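Local coordinates for petrobactin biosynthesis protein AsbB (Bacillus anthracis, PDB 3TO3) that catalyses the ATP-dependent condensation of spermidine with citryl-spermidine intermediates in the biosynthesis of the siderophore petrobactin, at residues Ser65-Glu69 with Gln102-Val107; Glu69-Arg73 with Ser82-Leu86; Arg75-Gly79 with Val588-Leu592; Thr312-Val318 with Tyr363-Ile369. All blocks are in the same frame, centred on the assembly; numbering follows the deposited sequence.

Interaction 1: Ser65-Glu69 with Gln102-Val107; sequences SVTYE and QFLEEV
Tyr68 lays one face of its ring over the edge of Phe103 in a T-shaped pair, centroids 4.8 Å apart and planes at 83°, with Tyr68 CD1 and Phe103 CD1 3.6 Å apart. Residues 65-69 are an extended strand and 102-107 a helical turn and a half; their axes approach to 9.9 Å and cross at -124°. Val66 and Tyr68 point toward the helix and Thr67 away. The CA atoms lie 7.7 Å apart for Val66 and Glu106 and 8.2 Å for Tyr68 and Phe103. Tyr68 is an m rotamer (chi2 -89°), Phe103 t and Glu106 m. The phenol reaches Glu106, Tyr68 OH donating to Glu106 OE1 at 2.5 Å, while Gln102 NE2 donates to Glu106 OE2 at 3.0 Å. Val66 CG1 sits 3.7 Å from Glu106 OE1, and Val107 CG2 is 4.1 Å from Tyr68 CD2. This is helix-on-sheet packing: helix 100-110 covers one face of the antiparallel sheet, with helix 18-37 beyond Phe103. Arg89, on the adjacent strand 88-90, forms a salt bridge with Glu106 OE1. The buried carboxylate is thus compensated: Tyr68 and Arg89 engage OE1 and Gln102 engages OE2.

Interaction 2: Glu69-Arg73 with Ser82-Leu86; sequences ECYGR and SIDSL
Backbone hydrogen bonds set the register of two antiparallel segments, 69-73 fully extended and 82-86 leaving the strand after Ile83. Arg73 and Ser82 are a hydrogen-bonded pair, CA atoms 5.2 Å apart, with Arg73 N to Ser82 O and Ser82 N to Arg73 O both 2.9 Å. Gly72 and Ile83 form the next, non-hydrogen-bonded pair, pinched to 4.1 Å between CA atoms; a CB on Gly72 would clash with Ser82 O. Beyond it Asp84 N donates to Tyr71 O at 2.8 Å, and Ser85 N makes a weak bond to the same oxygen at 3.5 Å. As Asp84 turns off the strand path (phi/psi -95/-5), the side chain of Ser85 (chi1 p) takes over, its OG accepting from Tyr71 N at 2.9 Å and lying in van der Waals contact with Cys70 CB at 3.7 Å. This is the hairpin of strands 65-74 and 81-83, the latter a short partner in the antiparallel sheet whose strand 52-59 lies on the other side of 65-74. The charged contact is a two-point salt bridge: Arg73 (m, t, m) places NE 2.9 Å from Asp84 OD2 and NH2 2.9 Å from Asp84 OD1, while its NH1 pairs with Asp526. Apolar packing is lighter: Cys70 SG touches Ile83 CD1 at 3.8 Å on the side where Ile83 meets Val32 of helix 18-37.

Interaction 3: Arg75-Gly79 with Val588-Leu592; sequences RITFG and VPNPL
Phe78, Pro591 and Pro589 carry most of the contact between the irregular loop 75-79 and residues 588-592, where a strand passes into a helix. The Phe78 ring (chi1 m, chi2 -78°) receives Pro591 CD over one face, a CH-pi contact 3.4 Å from the centroid and 16° off the normal; Phe78 CE1 is 3.3 Å from that carbon. Pro591 CB also rests 3.5 Å from Ile76 O. The loop lies between hairpin strands 65-74 and 81-83, and turns through positive phi at Phe78 (57/21) and Gly79 (63/20). In the other segment, Asn590 (chi1 t) is the N-cap of helix 591-600, its OD1 accepting from Leu592 N at 2.9 Å. Pro589 O points at Phe78 CA, 3.3 Å away, in a nearly linear CA-H...O contact (172°), and Pro589 CG is 3.6 Å from Gly79 N. At the ring's edge Val588 CG2 lies 4.3 Å from Phe78 CD1. Helix 502-528 adds Phe513 and Leu514 to the Phe78 pocket, and Tyr37 OH hydrogen-bonds Phe78 O.

Interaction 4: Thr312-Val318 with Tyr363-Ile369; sequences TLKPYSV and YGSLGCI
Tyr363 (chi1 t, chi2 59°) turns one ring face to Pro315, whose CD lies over it in a CH-pi contact 4.1 Å from the centroid, with Pro315 CG 3.7 Å from Tyr363 CE1. The long Lys314 side chain (m, m, t, t) brings NZ to the ring edge, 3.9 Å from Tyr363 CE2. Lys314 is the N-cap of helix 315-333, and its carbonyl O accepts from Ser317 OG (3.0 Å) and Val318 N (2.9 Å). Before the helix, extended Leu313 donates from N to Gly364 O at 3.1 Å. Gly364 has positive phi (77/7), and a CB there would clash with Thr312 CB and Leu313 O. Leu313 (m, t) places CD1 3.6 Å from Gly367 O and CD2 4.4 Å from Ile369 CD1, which Val318 CG2 (chi1 t) meets at 4.1 Å. The helix start thus packs on strand 367-371 of the large mixed sheet, beside the ATP site: Leu313 touches Arg285, an ATP-binding residue. With a single hydrogen bond across the segments, the join rests mainly on CH-pi and van der Waals packing.

Overall arrangement
From the N terminus, interaction 1 comes first, joining strand 65-74 to helix 100-110. Interaction 2 starts from the same strand, shares Glu69, and closes the short hairpin within the span of interaction 1. The loop of that hairpin supplies residues 75-79 for interaction 3, which crosses both earlier contacts and closes a loop of more than 500 residues, joining the hairpin of the N-terminal sheet to the strand-helix junction near the C terminus. It touches interaction 2 through Ser82 OG and Arg75 NE. Interaction 4 nests inside that long loop, about 26 Å from interaction 3 at the nearest atoms, and ties helix 315-333 to the mixed sheet beside ATP.

Interaction 1: Ser65-Glu69 with Gln102-Val107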
loop_
_atom_site.group_PDB
_atom_site.type_symbol
_atom_site.label_atom_id
_atom_site.label_comp_id
_atom_site.label_asym_id
_atom_site.label_seq_id
_atom_site.Cartn_x
_atom_site.Cartn_y
_atom_site.Cartn_z
ATOM N N SER B 65 6.005 2.853 -34.406
ATOM C CA SER B 65 6.302 1.453 -34.194
ATOM C C SER B 65 7.722 1.215 -33.657
ATOM O O SER B 65 8.677 1.951 -33.940
ATOM C CB SER B 65 5.994 0.612 -35.438
ATOM O OG SER B 65 7.041 0.665 -36.371
ATOM N N VAL B 66 7.832 0.184 -32.845
ATOM C CA VAL B 66 9.102 -0.201 -32.277
ATOM C C VAL B 66 9.107 -1.721 -32.313
ATOM O O VAL B 66 8.051 -2.338 -32.378
ATOM C CB VAL B 66 9.214 0.319 -30.835
ATOM C CG1 VAL B 66 8.411 -0.556 -29.894
ATOM C CG2 VAL B 66 10.642 0.362 -30.402
ATOM N N THR B 67 10.287 -2.327 -32.281
ATOM C CA THR B 67 10.409 -3.782 -32.284
ATOM C C THR B 67 11.397 -4.225 -31.209
ATOM O O THR B 67 12.467 -3.635 -31.070
ATOM C CB THR B 67 10.841 -4.303 -33.679
ATOM O OG1 THR B 67 9.689 -4.408 -34.514
ATOM C CG2 THR B 67 11.464 -5.676 -33.591
ATOM N N TYR B 68 11.033 -5.263 -30.452
ATOM C CA TYR B 68 11.964 -5.928 -29.539
ATOM C C TYR B 68 12.444 -7.255 -30.105
ATOM O O TYR B 68 11.640 -8.053 -30.568
ATOM C CB TYR B 68 11.329 -6.134 -28.175
ATOM C CG TYR B 68 11.046 -4.839 -27.473
ATOM C CD1 TYR B 68 12.004 -4.259 -26.675
ATOM C CD2 TYR B 68 9.834 -4.172 -27.640
ATOM C CE1 TYR B 68 11.777 -3.083 -26.042
ATOM C CE2 TYR B 68 9.591 -2.966 -27.000
ATOM C CZ TYR B 68 10.578 -2.443 -26.186
ATOM O OH TYR B 68 10.421 -1.265 -25.510
ATOM N N GLU B 69 13.754 -7.485 -30.062
ATOM C CA GLU B 69 14.359 -8.643 -30.710
ATOM C C GLU B 69 15.124 -9.479 -29.720
ATOM O O GLU B 69 15.824 -8.949 -28.870
ATOM C CB GLU B 69 15.364 -8.215 -31.775
ATOM C CG GLU B 69 14.765 -7.738 -33.070
ATOM C CD GLU B 69 15.822 -7.421 -34.135
ATOM O OE1 GLU B 69 17.038 -7.654 -33.893
ATOM O OE2 GLU B 69 15.426 -6.932 -35.218
ATOM N N GLN B 102 8.824 0.377 -19.683
ATOM C CA GLN B 102 8.747 0.786 -21.083
ATOM C C GLN B 102 8.490 -0.409 -22.009
ATOM O O GLN B 102 7.639 -0.333 -22.924
ATOM C CB GLN B 102 10.020 1.544 -21.523
ATOM C CG GLN B 102 9.874 2.283 -22.852
ATOM C CD GLN B 102 11.195 2.814 -23.400
ATOM O OE1 GLN B 102 12.231 2.787 -22.720
ATOM N NE2 GLN B 102 11.162 3.307 -24.648
ATOM N N PHE B 103 9.231 -1.497 -21.782
ATOM C CA PHE B 103 9.014 -2.705 -22.553
ATOM C C PHE B 103 7.521 -3.064 -22.461
ATOM O O PHE B 103 6.846 -3.190 -23.473
ATOM C CB PHE B 103 9.915 -3.864 -22.077
ATOM C CG PHE B 103 9.552 -5.195 -22.691
ATOM C CD1 PHE B 103 9.869 -5.476 -24.010
ATOM C CD2 PHE B 103 8.845 -6.148 -21.960
ATOM C CE1 PHE B 103 9.512 -6.694 -24.593
ATOM C CE2 PHE B 103 8.477 -7.357 -22.540
ATOM C CZ PHE B 103 8.813 -7.626 -23.865
ATOM N N LEU B 104 6.991 -3.191 -21.250
ATOM C CA LEU B 104 5.587 -3.596 -21.111
ATOM C C LEU B 104 4.608 -2.552 -21.669
ATOM O O LEU B 104 3.609 -2.898 -22.301
ATOM C CB LEU B 104 5.244 -3.992 -19.669
ATOM C CG LEU B 104 5.805 -5.347 -19.216
ATOM C CD1 LEU B 104 5.375 -5.693 -17.799
ATOM C CD2 LEU B 104 5.347 -6.447 -20.132
ATOM N N GLU B 105 4.883 -1.273 -21.448
ATOM C CA GLU B 105 3.993 -0.249 -21.997
ATOM C C GLU B 105 3.939 -0.295 -23.525
ATOM O O GLU B 105 2.866 -0.183 -24.108
ATOM C CB GLU B 105 4.374 1.154 -21.508
ATOM C CG GLU B 105 3.853 1.464 -20.121
ATOM C CD GLU B 105 4.632 2.558 -19.418
ATOM O OE1 GLU B 105 5.574 3.130 -20.028
ATOM O OE2 GLU B 105 4.300 2.831 -18.238
ATOM N N GLU B 106 5.095 -0.456 -24.168
ATOM C CA GLU B 106 5.151 -0.423 -25.630
ATOM C C GLU B 106 4.510 -1.674 -26.244
ATOM O O GLU B 106 3.742 -1.602 -27.186
ATOM C CB GLU B 106 6.593 -0.187 -26.113
ATOM C CG GLU B 106 7.152 1.120 -25.549
ATOM C CD GLU B 106 8.473 1.588 -26.161
ATOM O OE1 GLU B 106 9.307 0.738 -26.518
ATOM O OE2 GLU B 106 8.676 2.827 -26.270
ATOM N N VAL B 107 4.808 -2.824 -25.672
ATOM C CA VAL B 107 4.218 -4.069 -26.115
ATOM C C VAL B 107 2.696 -4.127 -25.923
ATOM O O VAL B 107 1.979 -4.692 -26.736
ATOM C CB VAL B 107 4.948 -5.232 -25.395
ATOM C CG1 VAL B 107 4.120 -6.497 -25.379
ATOM C CG2 VAL B 107 6.268 -5.442 -26.073
#

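Interaction 2: Glu69-Arg73 with Ser82-Leu86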
loop_
_atom_site.group_PDB
_atom_site.type_symbol
_atom_site.label_atom_id
_atom_site.label_comp_id
_atom_site.label_asym_id
_atom_site.label_seq_id
_atom_site.Cartn_x
_atom_site.Cartn_y
_atom_site.Cartn_z
ATOM N N GLU B 69 13.754 -7.485 -30.062
ATOM C CA GLU B 69 14.359 -8.643 -30.710
ATOM C C GLU B 69 15.124 -9.479 -29.720
ATOM O O GLU B 69 15.824 -8.949 -28.870
ATOM C CB GLU B 69 15.364 -8.215 -31.775
ATOM C CG GLU B 69 14.765 -7.738 -33.070
ATOM C CD GLU B 69 15.822 -7.421 -34.135
ATOM O OE1 GLU B 69 17.038 -7.654 -33.893
ATOM O OE2 GLU B 69 15.426 -6.932 -35.218
ATOM N N CYS B 70 15.005 -10.788 -29.849
ATOM C CA CYS B 70 15.863 -11.683 -29.104
ATOM C C CYS B 70 15.898 -13.060 -29.733
ATOM O O CYS B 70 14.997 -13.420 -30.483
ATOM C CB CYS B 70 15.410 -11.772 -27.650
ATOM S SG CYS B 70 13.732 -12.247 -27.444
ATOM N N TYR B 71 16.948 -13.816 -29.414
ATOM C CA TYR B 71 17.107 -15.180 -29.867
ATOM C C TYR B 71 16.714 -16.155 -28.745
ATOM O O TYR B 71 16.984 -15.914 -27.572
ATOM C CB TYR B 71 18.555 -15.431 -30.294
ATOM C CG TYR B 71 18.906 -14.898 -31.680
ATOM C CD1 TYR B 71 19.550 -13.670 -31.843
ATOM C CD2 TYR B 71 18.602 -15.626 -32.822
ATOM C CE1 TYR B 71 19.878 -13.181 -33.116
ATOM C CE2 TYR B 71 18.929 -15.152 -34.099
ATOM C CZ TYR B 71 19.559 -13.924 -34.239
ATOM O OH TYR B 71 19.904 -13.459 -35.510
ATOM N N GLY B 72 16.076 -17.258 -29.107
ATOM C CA GLY B 72 15.791 -18.293 -28.138
ATOM C C GLY B 72 15.371 -19.582 -28.793
ATOM O O GLY B 72 15.536 -19.758 -29.985
ATOM N N ARG B 73 14.812 -20.484 -27.999
ATOM C CA ARG B 73 14.478 -21.813 -28.453
ATOM C C ARG B 73 13.096 -22.198 -27.939
ATOM O O ARG B 73 12.659 -21.719 -26.885
ATOM C CB ARG B 73 15.480 -22.812 -27.869
ATOM C CG ARG B 73 16.923 -22.671 -28.328
ATOM C CD ARG B 73 17.877 -23.528 -27.457
ATOM N NE ARG B 73 18.112 -22.871 -26.164
ATOM C CZ ARG B 73 18.569 -23.472 -25.068
ATOM N NH1 ARG B 73 18.833 -24.788 -25.045
ATOM N NH2 ARG B 73 18.754 -22.750 -23.980
ATOM N N SER B 82 12.933 -20.800 -24.099
ATOM C CA SER B 82 14.139 -20.292 -23.459
ATOM C C SER B 82 14.600 -19.096 -24.238
ATOM O O SER B 82 14.752 -19.210 -25.436
ATOM C CB SER B 82 15.254 -21.338 -23.499
ATOM O OG SER B 82 14.874 -22.512 -22.837
ATOM N N ILE B 83 14.832 -17.959 -23.588
ATOM C CA ILE B 83 15.387 -16.803 -24.304
ATOM C C ILE B 83 16.898 -16.718 -24.013
ATOM O O ILE B 83 17.291 -16.522 -22.879
ATOM C CB ILE B 83 14.718 -15.465 -23.896
ATOM C CG1 ILE B 83 13.223 -15.413 -24.289
ATOM C CG2 ILE B 83 15.465 -14.304 -24.521
ATOM C CD1 ILE B 83 12.961 -15.543 -25.788
ATOM N N ASP B 84 17.731 -16.895 -25.036
ATOM C CA ASP B 84 19.176 -17.017 -24.854
ATOM C C ASP B 84 19.987 -15.722 -25.012
ATOM O O ASP B 84 21.197 -15.724 -24.784
ATOM C CB ASP B 84 19.735 -18.081 -25.804
ATOM C CG ASP B 84 19.001 -19.429 -25.669
ATOM O OD1 ASP B 84 18.786 -19.870 -24.512
ATOM O OD2 ASP B 84 18.629 -20.047 -26.705
ATOM N N SER B 85 19.346 -14.625 -25.402
ATOM C CA SER B 85 20.109 -13.424 -25.743
ATOM C C SER B 85 19.444 -12.249 -25.090
ATOM O O SER B 85 18.267 -12.322 -24.787
ATOM C CB SER B 85 20.162 -13.204 -27.262
ATOM O OG SER B 85 18.998 -12.527 -27.734
ATOM N N LEU B 86 20.171 -11.151 -24.935
ATOM C CA LEU B 86 19.599 -9.937 -24.370
ATOM C C LEU B 86 18.394 -9.459 -25.193
ATOM O O LEU B 86 18.288 -9.719 -26.392
ATOM C CB LEU B 86 20.654 -8.830 -24.374
ATOM C CG LEU B 86 21.874 -8.991 -23.455
ATOM C CD1 LEU B 86 22.786 -7.755 -23.598
ATOM C CD2 LEU B 86 21.437 -9.163 -22.014
#

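Interaction 3: Arg75-Gly79 with Val588-Leu592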
loop_
_atom_site.group_PDB
_atom_site.type_symbol
_atom_site.label_atom_id
_atom_site.label_comp_id
_atom_site.label_asym_id
_atom_site.label_seq_id
_atom_site.Cartn_x
_atom_site.Cartn_y
_atom_site.Cartn_z
ATOM N N ARG B 75 11.488 -25.623 -26.553
ATOM C CA ARG B 75 12.121 -26.849 -26.036
ATOM C C ARG B 75 11.180 -28.021 -26.006
ATOM O O ARG B 75 9.985 -27.840 -25.768
ATOM C CB ARG B 75 12.535 -26.613 -24.613
ATOM C CG ARG B 75 13.307 -25.386 -24.453
ATOM C CD ARG B 75 14.727 -25.816 -24.501
ATOM N NE ARG B 75 15.385 -25.122 -23.430
ATOM C CZ ARG B 75 16.375 -25.606 -22.710
ATOM N NH1 ARG B 75 16.849 -26.834 -22.928
ATOM N NH2 ARG B 75 16.868 -24.830 -21.756
ATOM N N ILE B 76 11.703 -29.230 -26.214
ATOM C CA ILE B 76 10.840 -30.399 -26.192
ATOM C C ILE B 76 10.209 -30.586 -24.813
ATOM O O ILE B 76 9.194 -31.293 -24.694
ATOM C CB ILE B 76 11.541 -31.708 -26.639
ATOM C CG1 ILE B 76 12.325 -32.301 -25.486
ATOM C CG2 ILE B 76 12.440 -31.487 -27.831
ATOM C CD1 ILE B 76 12.489 -33.753 -25.615
ATOM N N THR B 77 10.710 -29.888 -23.787
ATOM C CA THR B 77 10.123 -30.109 -22.479
ATOM C C THR B 77 8.951 -29.104 -22.384
ATOM O O THR B 77 9.086 -27.984 -21.925
ATOM C CB THR B 77 11.218 -29.778 -21.393
ATOM O OG1 THR B 77 12.216 -30.807 -21.386
ATOM C CG2 THR B 77 10.649 -29.607 -19.951
ATOM N N PHE B 78 7.758 -29.631 -22.649
ATOM C CA PHE B 78 6.483 -28.897 -22.618
ATOM C C PHE B 78 6.392 -27.692 -23.507
ATOM O O PHE B 78 5.516 -26.861 -23.310
ATOM C CB PHE B 78 6.105 -28.521 -21.181
ATOM C CG PHE B 78 5.982 -29.712 -20.298
ATOM C CD1 PHE B 78 4.855 -30.494 -20.355
ATOM C CD2 PHE B 78 7.031 -30.107 -19.488
ATOM C CE1 PHE B 78 4.735 -31.622 -19.586
ATOM C CE2 PHE B 78 6.904 -31.248 -18.711
ATOM C CZ PHE B 78 5.765 -32.000 -18.772
ATOM N N GLY B 79 7.243 -27.639 -24.525
ATOM C CA GLY B 79 7.317 -26.476 -25.390
ATOM C C GLY B 79 7.758 -25.202 -24.698
ATOM O O GLY B 79 7.514 -24.120 -25.210
ATOM N N VAL B 588 -0.128 -27.459 -24.382
ATOM C CA VAL B 588 1.316 -27.644 -24.511
ATOM C C VAL B 588 1.642 -29.094 -24.863
ATOM O O VAL B 588 0.899 -29.999 -24.513
ATOM C CB VAL B 588 2.046 -27.264 -23.212
ATOM C CG1 VAL B 588 1.783 -25.798 -22.854
ATOM C CG2 VAL B 588 1.628 -28.184 -22.071
ATOM N N PRO B 589 2.750 -29.323 -25.576
ATOM C CA PRO B 589 3.040 -30.727 -25.882
ATOM C C PRO B 589 3.563 -31.439 -24.631
ATOM O O PRO B 589 4.100 -30.830 -23.693
ATOM C CB PRO B 589 4.109 -30.634 -26.972
ATOM C CG PRO B 589 4.880 -29.381 -26.598
ATOM C CD PRO B 589 3.827 -28.420 -26.020
ATOM N N ASN B 590 3.374 -32.745 -24.594
ATOM C CA ASN B 590 3.795 -33.524 -23.436
ATOM C C ASN B 590 5.028 -34.383 -23.775
ATOM O O ASN B 590 4.948 -35.302 -24.594
ATOM C CB ASN B 590 2.629 -34.379 -22.966
ATOM C CG ASN B 590 3.009 -35.327 -21.852
ATOM O OD1 ASN B 590 4.065 -35.191 -21.231
ATOM N ND2 ASN B 590 2.152 -36.315 -21.606
ATOM N N PRO B 591 6.176 -34.072 -23.161
ATOM C CA PRO B 591 7.375 -34.850 -23.510
ATOM C C PRO B 591 7.251 -36.323 -23.076
ATOM O O PRO B 591 7.928 -37.157 -23.658
ATOM C CB PRO B 591 8.508 -34.128 -22.744
ATOM C CG PRO B 591 7.797 -33.551 -21.506
ATOM C CD PRO B 591 6.404 -33.158 -22.012
ATOM N N LEU B 592 6.380 -36.656 -22.120
ATOM C CA LEU B 592 6.247 -38.078 -21.757
ATOM C C LEU B 592 5.668 -38.870 -22.907
ATOM O O LEU B 592 5.917 -40.060 -23.019
ATOM C CB LEU B 592 5.399 -38.294 -20.530
ATOM C CG LEU B 592 5.883 -37.599 -19.277
ATOM C CD1 LEU B 592 5.047 -38.109 -18.109
ATOM C CD2 LEU B 592 7.303 -37.964 -19.099
#

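Interaction 4: Thr312-Val318 with Tyr363-Ile369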
loop_
_atom_site.group_PDB
_atom_site.type_symbol
_atom_site.label_atom_id
_atom_site.label_comp_id
_atom_site.label_asym_id
_atom_site.label_seq_id
_atom_site.Cartn_x
_atom_site.Cartn_y
_atom_site.Cartn_z
ATOM N N THR B 312 -1.720 -14.032 3.640
ATOM C CA THR B 312 -2.659 -14.411 4.672
ATOM C C THR B 312 -2.904 -15.932 4.669
ATOM O O THR B 312 -2.621 -16.637 3.688
ATOM C CB THR B 312 -4.000 -13.710 4.428
ATOM O OG1 THR B 312 -4.390 -13.898 3.052
ATOM C CG2 THR B 312 -3.881 -12.226 4.736
ATOM N N LEU B 313 -3.382 -16.436 5.801
ATOM C CA LEU B 313 -3.917 -17.783 5.874
ATOM C C LEU B 313 -5.438 -17.749 5.791
ATOM O O LEU B 313 -6.089 -17.211 6.689
ATOM C CB LEU B 313 -3.518 -18.412 7.201
ATOM C CG LEU B 313 -2.028 -18.645 7.275
ATOM C CD1 LEU B 313 -1.582 -19.009 8.686
ATOM C CD2 LEU B 313 -1.669 -19.710 6.237
ATOM N N LYS B 314 -6.003 -18.340 4.741
ATOM C CA LYS B 314 -7.454 -18.521 4.668
ATOM C C LYS B 314 -7.945 -19.242 5.947
ATOM O O LYS B 314 -7.454 -20.338 6.291
ATOM C CB LYS B 314 -7.876 -19.297 3.403
ATOM C CG LYS B 314 -7.447 -18.704 2.061
ATOM C CD LYS B 314 -8.201 -17.414 1.769
ATOM C CE LYS B 314 -8.347 -17.139 0.264
ATOM N NZ LYS B 314 -9.182 -15.916 -0.031
ATOM N N PRO B 315 -8.905 -18.619 6.661
ATOM C CA PRO B 315 -9.502 -19.191 7.873
ATOM C C PRO B 315 -10.015 -20.627 7.671
ATOM O O PRO B 315 -9.786 -21.492 8.532
ATOM C CB PRO B 315 -10.671 -18.249 8.156
ATOM C CG PRO B 315 -10.181 -16.918 7.611
ATOM C CD PRO B 315 -9.433 -17.277 6.359
ATOM N N TYR B 316 -10.693 -20.897 6.555
ATOM C CA TYR B 316 -11.187 -22.239 6.364
ATOM C C TYR B 316 -10.014 -23.236 6.271
ATOM O O TYR B 316 -10.117 -24.348 6.775
ATOM C CB TYR B 316 -12.163 -22.348 5.185
ATOM C CG TYR B 316 -11.636 -21.798 3.903
ATOM C CD1 TYR B 316 -10.875 -22.596 3.055
ATOM C CD2 TYR B 316 -11.900 -20.473 3.523
ATOM C CE1 TYR B 316 -10.374 -22.097 1.860
ATOM C CE2 TYR B 316 -11.409 -19.967 2.321
ATOM C CZ TYR B 316 -10.645 -20.793 1.498
ATOM O OH TYR B 316 -10.139 -20.323 0.311
ATOM N N SER B 317 -8.892 -22.820 5.672
ATOM C CA SER B 317 -7.778 -23.742 5.489
ATOM C C SER B 317 -6.957 -23.934 6.773
ATOM O O SER B 317 -6.439 -25.000 7.015
ATOM C CB SER B 317 -6.904 -23.344 4.296
ATOM O OG SER B 317 -5.987 -22.365 4.677
ATOM N N VAL B 318 -6.870 -22.903 7.603
ATOM C CA VAL B 318 -6.320 -23.038 8.935
ATOM C C VAL B 318 -7.158 -24.052 9.746
ATOM O O VAL B 318 -6.619 -24.908 10.459
ATOM C CB VAL B 318 -6.292 -21.673 9.652
ATOM C CG1 VAL B 318 -6.075 -21.853 11.161
ATOM C CG2 VAL B 318 -5.210 -20.774 9.028
ATOM N N TYR B 363 -9.338 -10.184 6.652
ATOM C CA TYR B 363 -9.574 -11.586 6.360
ATOM C C TYR B 363 -8.258 -12.357 6.216
ATOM O O TYR B 363 -7.438 -12.041 5.343
ATOM C CB TYR B 363 -10.344 -11.683 5.045
ATOM C CG TYR B 363 -10.910 -13.057 4.738
ATOM C CD1 TYR B 363 -11.807 -13.674 5.614
ATOM C CD2 TYR B 363 -10.580 -13.720 3.559
ATOM C CE1 TYR B 363 -12.335 -14.922 5.334
ATOM C CE2 TYR B 363 -11.111 -14.968 3.265
ATOM C CZ TYR B 363 -11.990 -15.561 4.156
ATOM O OH TYR B 363 -12.518 -16.794 3.881
ATOM N N GLY B 364 -8.096 -13.407 7.030
ATOM C CA GLY B 364 -6.895 -14.232 7.024
ATOM C C GLY B 364 -5.652 -13.697 7.700
ATOM O O GLY B 364 -4.566 -14.293 7.632
ATOM N N SER B 365 -5.817 -12.568 8.370
ATOM C CA SER B 365 -4.685 -11.794 8.855
ATOM C C SER B 365 -4.092 -12.220 10.178
ATOM O O SER B 365 -3.024 -11.751 10.533
ATOM C CB SER B 365 -5.081 -10.316 8.940
ATOM O OG SER B 365 -5.119 -9.782 7.625
ATOM N N LEU B 366 -4.814 -13.005 10.970
ATOM C CA LEU B 366 -4.225 -13.492 12.201
ATOM C C LEU B 366 -4.463 -14.994 12.376
ATOM O O LEU B 366 -5.459 -15.408 12.947
ATOM C CB LEU B 366 -4.934 -12.715 13.304
ATOM C CG LEU B 366 -4.352 -12.648 14.686
ATOM C CD1 LEU B 366 -2.921 -12.300 14.588
ATOM C CD2 LEU B 366 -5.137 -11.562 15.358
ATOM N N GLY B 367 -3.454 -15.793 12.130
ATOM C CA GLY B 367 -3.682 -17.208 12.072
ATOM C C GLY B 367 -2.354 -17.872 12.212
ATOM O O GLY B 367 -1.341 -17.282 11.880
ATOM N N CYS B 368 -2.360 -19.112 12.675
ATOM C CA CYS B 368 -1.141 -19.857 12.847
ATOM C C CYS B 368 -1.341 -21.337 12.578
ATOM O O CYS B 368 -2.310 -21.927 13.043
ATOM C CB CYS B 368 -0.622 -19.640 14.275
ATOM S SG CYS B 368 0.858 -20.610 14.684
ATOM N N ILE B 369 -0.390 -21.955 11.881
ATOM C CA ILE B 369 -0.335 -23.410 11.770
ATOM C C ILE B 369 1.038 -23.910 12.197
ATOM O O ILE B 369 2.054 -23.392 11.747
ATOM C CB ILE B 369 -0.572 -23.888 10.338
ATOM C CG1 ILE B 369 -1.992 -23.588 9.892
ATOM C CG2 ILE B 369 -0.274 -25.394 10.225
ATOM C CD1 ILE B 369 -2.159 -23.476 8.366
#